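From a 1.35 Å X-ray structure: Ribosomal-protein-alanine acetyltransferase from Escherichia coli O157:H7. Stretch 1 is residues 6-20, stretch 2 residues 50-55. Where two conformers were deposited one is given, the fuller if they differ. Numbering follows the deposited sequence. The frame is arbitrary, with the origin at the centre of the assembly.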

# COMPACT_ATOMS: atom_id res chain seq x y z
N SER A 6 -11.49 -7.82 2.53
CA SER A 6 -10.43 -8.03 3.51
C SER A 6 -9.51 -9.18 3.09
O SER A 6 -9.96 -10.20 2.56
CB SER A 6 -11.02 -8.29 4.90
OG SER A 6 -10.00 -8.59 5.82
N LEU A 7 -8.20 -9.01 3.31
CA LEU A 7 -7.24 -10.06 3.11
C LEU A 7 -7.15 -10.78 4.47
O LEU A 7 -6.63 -10.21 5.47
CB LEU A 7 -5.87 -9.49 2.67
CG LEU A 7 -4.73 -10.50 2.45
CD1 LEU A 7 -4.83 -11.16 1.10
CD2 LEU A 7 -3.35 -9.88 2.62
N GLU A 8 -7.62 -12.03 4.52
CA GLU A 8 -7.59 -12.86 5.74
C GLU A 8 -6.32 -13.70 5.81
O GLU A 8 -5.62 -13.87 4.82
CB GLU A 8 -8.79 -13.83 5.75
CG GLU A 8 -10.15 -13.19 5.51
CD GLU A 8 -10.52 -12.16 6.56
OE1 GLU A 8 -10.07 -12.28 7.72
OE2 GLU A 8 -11.30 -11.24 6.25
N THR A 9 -6.04 -14.28 6.98
CA THR A 9 -4.90 -15.19 7.11
C THR A 9 -4.85 -16.33 6.05
O THR A 9 -3.78 -16.66 5.51
CB THR A 9 -4.90 -15.81 8.53
OG1 THR A 9 -4.73 -14.75 9.48
CG2 THR A 9 -3.77 -16.82 8.71
N THR A 10 -6.00 -16.91 5.75
CA THR A 10 -6.09 -17.98 4.74
C THR A 10 -5.92 -17.48 3.31
O THR A 10 -5.80 -18.29 2.38
CB THR A 10 -7.43 -18.71 4.83
OG1 THR A 10 -8.48 -17.73 4.83
CG2 THR A 10 -7.51 -19.54 6.12
N ASP A 11 -5.88 -16.15 3.13
CA ASP A 11 -5.55 -15.52 1.87
C ASP A 11 -4.06 -15.24 1.69
O ASP A 11 -3.62 -14.92 0.59
CB ASP A 11 -6.33 -14.21 1.68
CG ASP A 11 -7.83 -14.42 1.72
OD1 ASP A 11 -8.36 -15.35 1.04
OD2 ASP A 11 -8.51 -13.64 2.42
N LEU A 12 -3.27 -15.40 2.77
CA LEU A 12 -1.85 -15.05 2.69
C LEU A 12 -1.07 -15.95 1.70
O LEU A 12 -0.25 -15.44 0.97
CB LEU A 12 -1.18 -14.94 4.08
CG LEU A 12 -1.71 -13.80 4.96
CD1 LEU A 12 -1.07 -13.92 6.33
CD2 LEU A 12 -1.39 -12.42 4.36
N PRO A 13 -1.40 -17.25 1.57
CA PRO A 13 -0.68 -18.01 0.53
C PRO A 13 -0.90 -17.46 -0.91
O PRO A 13 0.04 -17.39 -1.71
CB PRO A 13 -1.24 -19.43 0.68
CG PRO A 13 -1.75 -19.48 2.06
CD PRO A 13 -2.28 -18.12 2.37
N ALA A 14 -2.13 -17.07 -1.24
CA ALA A 14 -2.37 -16.44 -2.51
C ALA A 14 -1.61 -15.11 -2.64
O ALA A 14 -1.06 -14.82 -3.72
CB ALA A 14 -3.88 -16.26 -2.77
N ALA A 15 -1.51 -14.33 -1.56
CA ALA A 15 -0.78 -13.07 -1.65
C ALA A 15 0.70 -13.34 -1.87
O ALA A 15 1.33 -12.65 -2.67
CB ALA A 15 -1.03 -12.17 -0.45
N TYR A 16 1.26 -14.31 -1.12
CA TYR A 16 2.67 -14.72 -1.32
C TYR A 16 3.00 -15.13 -2.77
O TYR A 16 4.03 -14.78 -3.32
CB TYR A 16 3.04 -15.85 -0.32
CG TYR A 16 4.43 -16.41 -0.52
CD1 TYR A 16 5.50 -15.80 0.07
CD2 TYR A 16 4.67 -17.56 -1.32
CE1 TYR A 16 6.79 -16.28 -0.09
CE2 TYR A 16 5.97 -18.05 -1.49
CZ TYR A 16 7.04 -17.40 -0.87
OH TYR A 16 8.33 -17.86 -1.01
N HIS A 17 2.08 -15.89 -3.40
CA HIS A 17 2.23 -16.31 -4.79
C HIS A 17 2.32 -15.08 -5.74
O HIS A 17 3.16 -15.03 -6.63
CB HIS A 17 1.04 -17.27 -5.13
CG HIS A 17 1.01 -17.77 -6.55
ND1 HIS A 17 1.87 -18.74 -7.02
CD2 HIS A 17 0.23 -17.42 -7.60
CE1 HIS A 17 1.58 -19.01 -8.28
NE2 HIS A 17 0.61 -18.20 -8.66
N ILE A 18 1.49 -14.07 -5.51
CA ILE A 18 1.58 -12.81 -6.26
C ILE A 18 2.93 -12.11 -6.05
O ILE A 18 3.58 -11.68 -6.98
CB ILE A 18 0.40 -11.88 -5.91
CG1 ILE A 18 -0.91 -12.50 -6.45
CG2 ILE A 18 0.59 -10.48 -6.45
CD1 ILE A 18 -2.17 -11.79 -6.08
N GLU A 19 3.32 -12.04 -4.79
CA GLU A 19 4.59 -11.39 -4.45
C GLU A 19 5.80 -12.02 -5.22
O GLU A 19 6.66 -11.26 -5.73
CB GLU A 19 4.76 -11.49 -2.95
CG GLU A 19 6.06 -10.90 -2.41
CD GLU A 19 6.05 -9.40 -2.29
OE1 GLU A 19 4.99 -8.78 -2.46
OE2 GLU A 19 7.12 -8.81 -2.02
N GLN A 20 5.85 -13.35 -5.35
CA GLN A 20 6.90 -14.04 -6.14
C GLN A 20 6.93 -13.71 -7.61
O GLN A 20 7.97 -13.69 -8.26
CB GLN A 20 6.74 -15.57 -6.03
CG GLN A 20 6.78 -16.14 -4.65
CD GLN A 20 7.76 -15.45 -3.73
OE1 GLN A 20 8.98 -15.44 -3.97
NE2 GLN A 20 7.22 -14.82 -2.70
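Stretch 2 50-55: KMAAFA

Residues 50-55 form a strand that lies across the helix of stretch 1 nearly at right angles: the N-to-C directions make 92° (signed crossing angle -92°), and the axes approach to 8.6 Å. The CA atoms of Ala 15 and Phe 54 are 6.5 Å apart, those of Ala 14 and Met 51 6.8 Å, and those of Ile 18 and Ala 53 7.3 Å. No hydrogen bond joins the stretches; the contact, 433 Å² summed over both sides, rests on packing.

Two strand side chains do most of the work, Met 51 and Phe 54, both with CA-to-CB toward the helix. Between them Ala 52 and Ala 53 point away and offer mainly backbone, a departure from strict alternation that accompanies the psi of -25° at Ala 52, whereas the other strand residues have psi between 130° and 160°.

Met 51 is extended through chi1 -170° (t) and chi2 -172° (t), which carries Met 51 SD to 3.7 Å from Ala 15 N; chi3 of -65° (m) then turns the terminal methyl into a pocket. There Met 51 CE lies 3.5 Å from Ala 14 CB, 3.6 Å from Leu 7 CD1 and 3.5 Å from Asp 11 O. Asp 11 O already accepts the backbone hydrogen bond from Ala 15 N (3.1 Å), so the methyl packs against an oxygen that is already paired. Leu 7, chi1 179° (t) and chi2 81° (p), reaches this methyl from the loop before the helix. Asp 11, chi1 -59° (m), accepts a hydrogen bond at OD2 from Glu 8 N (2.8 Å), linking the last residue of the 3-10 segment 9-11 to the residue before that segment.

Phe 54 adopts chi1 64° (p) and chi2 84°, bringing its ring against Ala 15 and Glu 19. Ala 15 CB covers one face, 4.1 Å from the Phe 54 ring centroid and 27° off the normal, a CH-pi contact; on the same residue, Ala 15 O lies 3.3 Å from Phe 54 CE2.

Ile 18, chi1 -68° (m) and chi2 174° (t), spans both anchors. Ile 18 CD1 lies 3.6 Å from Met 51 CG and 3.8 Å from Ala 52 C, over the strand backbone, while Ile 18 CG2 meets Phe 54 CE2 at 3.9 Å. Glu 19 starts sideways, but chi1 178° (t) and chi2 80° (p) bring its end nearer: Glu 19 OE1 sits at the edge of the Phe 54 ring, 3.4 Å from Phe 54 CZ, and both carboxylate oxygens are hydrogen-bonded elsewhere in the structure.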

# COMPACT_ATOMS: atom_id res chain seq x y z
N LYS A 50 -9.95 -15.04 -9.05
CA LYS A 50 -8.54 -15.23 -8.71
C LYS A 50 -8.02 -13.95 -8.04
O LYS A 50 -8.31 -12.81 -8.49
CB LYS A 50 -7.73 -15.47 -9.98
CG LYS A 50 -8.23 -16.65 -10.81
CD LYS A 50 -8.07 -17.94 -10.04
CE LYS A 50 -8.51 -19.11 -10.90
NZ LYS A 50 -8.00 -20.36 -10.31
N MET A 51 -7.24 -14.09 -6.95
CA MET A 51 -6.63 -12.89 -6.40
C MET A 51 -5.71 -12.26 -7.43
O MET A 51 -4.90 -12.96 -8.03
CB MET A 51 -5.85 -13.25 -5.16
CG MET A 51 -5.40 -11.99 -4.40
SD MET A 51 -4.27 -12.25 -3.00
CE MET A 51 -5.33 -13.17 -1.90
N ALA A 52 -5.87 -10.95 -7.63
CA ALA A 52 -5.09 -10.22 -8.61
C ALA A 52 -4.13 -9.17 -8.00
O ALA A 52 -3.13 -8.81 -8.62
CB ALA A 52 -6.03 -9.57 -9.61
N ALA A 53 -4.45 -8.68 -6.81
CA ALA A 53 -3.61 -7.67 -6.14
C ALA A 53 -3.89 -7.72 -4.64
O ALA A 53 -4.93 -8.18 -4.19
CB ALA A 53 -3.90 -6.30 -6.72
N PHE A 54 -2.93 -7.20 -3.86
CA PHE A 54 -3.15 -7.05 -2.41
C PHE A 54 -2.41 -5.79 -1.92
O PHE A 54 -1.51 -5.32 -2.59
CB PHE A 54 -2.61 -8.27 -1.63
CG PHE A 54 -1.12 -8.44 -1.72
CD1 PHE A 54 -0.27 -7.72 -0.86
CD2 PHE A 54 -0.53 -9.26 -2.65
CE1 PHE A 54 1.07 -7.83 -1.00
CE2 PHE A 54 0.82 -9.39 -2.76
CZ PHE A 54 1.64 -8.66 -1.92
N ALA A 55 -2.89 -5.32 -0.77
CA ALA A 55 -2.25 -4.15 -0.09
C ALA A 55 -2.24 -4.44 1.39
O ALA A 55 -3.23 -4.74 2.01
CB ALA A 55 -3.03 -2.90 -0.38